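Local coordinates for hypothetical protein PH1320 (PDB 2E87) that binds GDP in its Obg-type G domain and is probably a GTP-binding protein related to NOG1, its cellular role being unknown, at residues Tyr197-Val206 with Gln217-Leu225. Sequence-based numbering, arbitrary orientation.
Sequences YPFTTRGINV and QIIDTPGLL
Leu224 forms the apolar centre. Its CD1 sits over a face of the Tyr197 ring, 3.6 Å from the ring centroid and 19° off the normal, the geometry of a CH-pi contact, while Leu224 CD2 meets Thr200 CG2 at 3.5 Å and also brushes Tyr197 CD2. Thr200 keeps its hydroxyl for its own loop: with chi1 at 65°, OG1 turns back to donate to Tyr197 O, spanning the type II turn Tyr197-Thr200, and CG2 is left to face Leu224. Ile204 carries the apolar packing on toward the sheet, its CG2 lying 3.9 Å from Pro222 CD and its CD1 approaching Ile219 CD1. Val206 and Ile219 form an antiparallel non-hydrogen-bonded pair, their side chains side by side on one face of the hairpin 204-211/214-220.

At the polar edge the carboxylate of Asp220 receives two bonds from Asn205. Asp220 OD1 takes the backbone N of Asn205 at 2.8 Å, and Asp220 OD2 takes Asn205 ND2 at 2.6 Å. Both donors arrive on syn sides, each 18° out of the carboxylate plane, which would restrict its rotation. Sequence and topology identify Asp220-Gly223 as the DTPG form of the G3 motif (DxxG) of P-loop GTPases. The Asp220 side chain is about 4 Å from those of GDP-binding Lys180 and Ser181 and about 5 Å from GDP, consistent with Asn205 acting as a second-shell residue that orients it.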
loop_
_atom_site.group_PDB
_atom_site.type_symbol
_atom_site.label_atom_id
_atom_site.label_comp_id
_atom_site.label_asym_id
_atom_site.label_seq_id
_atom_site.Cartn_x
_atom_site.Cartn_y
_atom_site.Cartn_z
ATOM N N TYR A 197 10.172 4.282 1.502
ATOM C CA TYR A 197 9.712 4.377 0.134
ATOM C C TYR A 197 10.495 3.439 -0.770
ATOM O O TYR A 197 11.725 3.426 -0.752
ATOM C CB TYR A 197 9.824 5.803 -0.378
ATOM C CG TYR A 197 8.866 6.078 -1.500
ATOM C CD1 TYR A 197 7.642 6.717 -1.269
ATOM C CD2 TYR A 197 9.171 5.680 -2.802
ATOM C CE1 TYR A 197 6.750 6.955 -2.320
ATOM C CE2 TYR A 197 8.300 5.910 -3.848
ATOM C CZ TYR A 197 7.095 6.550 -3.610
ATOM O OH TYR A 197 6.283 6.812 -4.683
ATOM N N PRO A 198 9.788 2.633 -1.572
ATOM C CA PRO A 198 10.439 1.688 -2.485
ATOM C C PRO A 198 11.520 2.341 -3.346
ATOM O O PRO A 198 11.307 3.412 -3.912
ATOM C CB PRO A 198 9.273 1.166 -3.309
ATOM C CG PRO A 198 8.153 1.165 -2.299
ATOM C CD PRO A 198 8.321 2.508 -1.642
ATOM N N PHE A 199 12.682 1.699 -3.426
ATOM C CA PHE A 199 13.816 2.188 -4.225
ATOM C C PHE A 199 14.540 3.421 -3.688
ATOM O O PHE A 199 15.200 4.143 -4.439
ATOM C CB PHE A 199 13.384 2.441 -5.677
ATOM C CG PHE A 199 12.855 1.222 -6.359
ATOM C CD1 PHE A 199 11.530 0.848 -6.207
ATOM C CD2 PHE A 199 13.699 0.401 -7.089
ATOM C CE1 PHE A 199 11.052 -0.329 -6.765
ATOM C CE2 PHE A 199 13.236 -0.779 -7.653
ATOM C CZ PHE A 199 11.909 -1.149 -7.490
ATOM N N THR A 200 14.406 3.683 -2.396
ATOM C CA THR A 200 15.113 4.815 -1.821
ATOM C C THR A 200 16.049 4.241 -0.780
ATOM O O THR A 200 15.798 3.170 -0.211
ATOM C CB THR A 200 14.188 5.858 -1.137
ATOM O OG1 THR A 200 13.549 5.268 0.006
ATOM C CG2 THR A 200 13.152 6.386 -2.118
ATOM N N THR A 201 17.139 4.957 -0.554
ATOM C CA THR A 201 18.148 4.551 0.406
ATOM C C THR A 201 17.640 4.699 1.834
ATOM O O THR A 201 17.504 3.715 2.558
ATOM C CB THR A 201 19.433 5.401 0.223
ATOM O OG1 THR A 201 19.093 6.796 0.238
ATOM C CG2 THR A 201 20.096 5.078 -1.120
ATOM N N ARG A 202 17.320 5.927 2.220
ATOM C CA ARG A 202 16.875 6.198 3.578
ATOM C C ARG A 202 15.451 6.740 3.694
ATOM O O ARG A 202 15.108 7.356 4.700
ATOM C CB ARG A 202 17.849 7.186 4.217
ATOM C CG ARG A 202 19.297 6.887 3.873
ATOM C CD ARG A 202 20.188 8.113 3.977
ATOM N NE ARG A 202 21.428 7.921 3.229
ATOM C CZ ARG A 202 22.324 6.973 3.491
ATOM N NH1 ARG A 202 22.126 6.124 4.494
ATOM N NH2 ARG A 202 23.414 6.862 2.740
ATOM N N GLY A 203 14.628 6.527 2.674
ATOM C CA GLY A 203 13.261 7.010 2.731
ATOM C C GLY A 203 13.084 8.493 2.441
ATOM O O GLY A 203 13.998 9.157 1.958
ATOM N N ILE A 204 11.905 9.018 2.751
ATOM C CA ILE A 204 11.620 10.417 2.490
ATOM C C ILE A 204 11.053 11.168 3.700
ATOM O O ILE A 204 10.386 10.594 4.557
ATOM C CB ILE A 204 10.635 10.567 1.306
ATOM C CG1 ILE A 204 9.280 9.949 1.667
ATOM C CG2 ILE A 204 11.204 9.890 0.074
ATOM C CD1 ILE A 204 8.202 10.218 0.650
ATOM N N ASN A 205 11.333 12.463 3.755
ATOM C CA ASN A 205 10.847 13.288 4.832
ATOM C C ASN A 205 9.386 13.605 4.597
ATOM O O ASN A 205 8.973 13.862 3.476
ATOM C CB ASN A 205 11.648 14.577 4.906
ATOM C CG ASN A 205 13.101 14.326 5.166
ATOM O OD1 ASN A 205 13.482 13.904 6.254
ATOM N ND2 ASN A 205 13.925 14.563 4.159
ATOM N N VAL A 206 8.611 13.578 5.673
ATOM C CA VAL A 206 7.198 13.872 5.603
ATOM C C VAL A 206 6.856 14.870 6.680
ATOM O O VAL A 206 7.083 14.621 7.864
ATOM C CB VAL A 206 6.331 12.651 5.875
ATOM C CG1 VAL A 206 4.880 13.061 5.810
ATOM C CG2 VAL A 206 6.636 11.550 4.890
ATOM N N GLN A 217 0.140 18.446 3.775
ATOM C CA GLN A 217 1.248 17.517 3.884
ATOM C C GLN A 217 2.405 17.921 2.939
ATOM O O GLN A 217 2.180 18.303 1.796
ATOM C CB GLN A 217 0.763 16.103 3.559
ATOM C CG GLN A 217 1.774 15.030 3.893
ATOM C CD GLN A 217 1.249 13.635 3.650
ATOM O OE1 GLN A 217 0.851 13.286 2.532
ATOM N NE2 GLN A 217 1.245 12.822 4.697
ATOM N N ILE A 218 3.636 17.831 3.432
ATOM C CA ILE A 218 4.813 18.173 2.637
ATOM C C ILE A 218 5.792 16.994 2.621
ATOM O O ILE A 218 6.136 16.464 3.673
ATOM C CB ILE A 218 5.598 19.384 3.231
ATOM C CG1 ILE A 218 4.644 20.494 3.707
ATOM C CG2 ILE A 218 6.546 19.935 2.182
ATOM C CD1 ILE A 218 3.815 21.132 2.609
ATOM N N ILE A 219 6.231 16.581 1.433
ATOM C CA ILE A 219 7.214 15.500 1.324
ATOM C C ILE A 219 8.295 15.885 0.330
ATOM O O ILE A 219 8.059 16.671 -0.583
ATOM C CB ILE A 219 6.603 14.162 0.823
ATOM C CG1 ILE A 219 6.142 14.302 -0.623
ATOM C CG2 ILE A 219 5.441 13.749 1.694
ATOM C CD1 ILE A 219 5.688 12.994 -1.244
ATOM N N ASP A 220 9.500 15.366 0.530
ATOM C CA ASP A 220 10.566 15.623 -0.438
ATOM C C ASP A 220 10.817 14.307 -1.173
ATOM O O ASP A 220 10.323 13.248 -0.761
ATOM C CB ASP A 220 11.845 16.174 0.214
ATOM C CG ASP A 220 12.411 15.278 1.285
ATOM O OD1 ASP A 220 11.820 14.221 1.602
ATOM O OD2 ASP A 220 13.472 15.657 1.816
ATOM N N THR A 221 11.577 14.357 -2.255
ATOM C CA THR A 221 11.762 13.159 -3.045
ATOM C C THR A 221 13.177 12.670 -3.297
ATOM O O THR A 221 13.505 12.249 -4.408
ATOM C CB THR A 221 11.061 13.359 -4.381
ATOM O OG1 THR A 221 11.593 14.520 -5.026
ATOM C CG2 THR A 221 9.567 13.561 -4.160
ATOM N N PRO A 222 14.029 12.681 -2.267
ATOM C CA PRO A 222 15.394 12.205 -2.531
ATOM C C PRO A 222 15.358 10.779 -3.086
ATOM O O PRO A 222 14.604 9.931 -2.606
ATOM C CB PRO A 222 16.061 12.276 -1.156
ATOM C CG PRO A 222 14.911 11.916 -0.225
ATOM C CD PRO A 222 13.737 12.705 -0.819
ATOM N N GLY A 223 16.166 10.527 -4.106
ATOM C CA GLY A 223 16.206 9.206 -4.693
ATOM C C GLY A 223 15.051 8.909 -5.623
ATOM O O GLY A 223 15.011 7.836 -6.220
ATOM N N LEU A 224 14.122 9.851 -5.760
ATOM C CA LEU A 224 12.960 9.660 -6.617
ATOM C C LEU A 224 12.835 10.716 -7.730
ATOM O O LEU A 224 12.765 10.382 -8.919
ATOM C CB LEU A 224 11.686 9.648 -5.752
ATOM C CG LEU A 224 11.604 8.612 -4.601
ATOM C CD1 LEU A 224 10.320 8.814 -3.790
ATOM C CD2 LEU A 224 11.647 7.173 -5.156
ATOM N N LEU A 225 12.806 11.991 -7.356
ATOM C CA LEU A 225 12.673 13.038 -8.352
ATOM C C LEU A 225 13.895 13.932 -8.376
ATOM O O LEU A 225 13.799 15.129 -8.649
ATOM C CB LEU A 225 11.409 13.860 -8.086
ATOM C CG LEU A 225 10.107 13.100 -8.350
ATOM C CD1 LEU A 225 8.928 13.982 -8.018
ATOM C CD2 LEU A 225 10.044 12.668 -9.816
#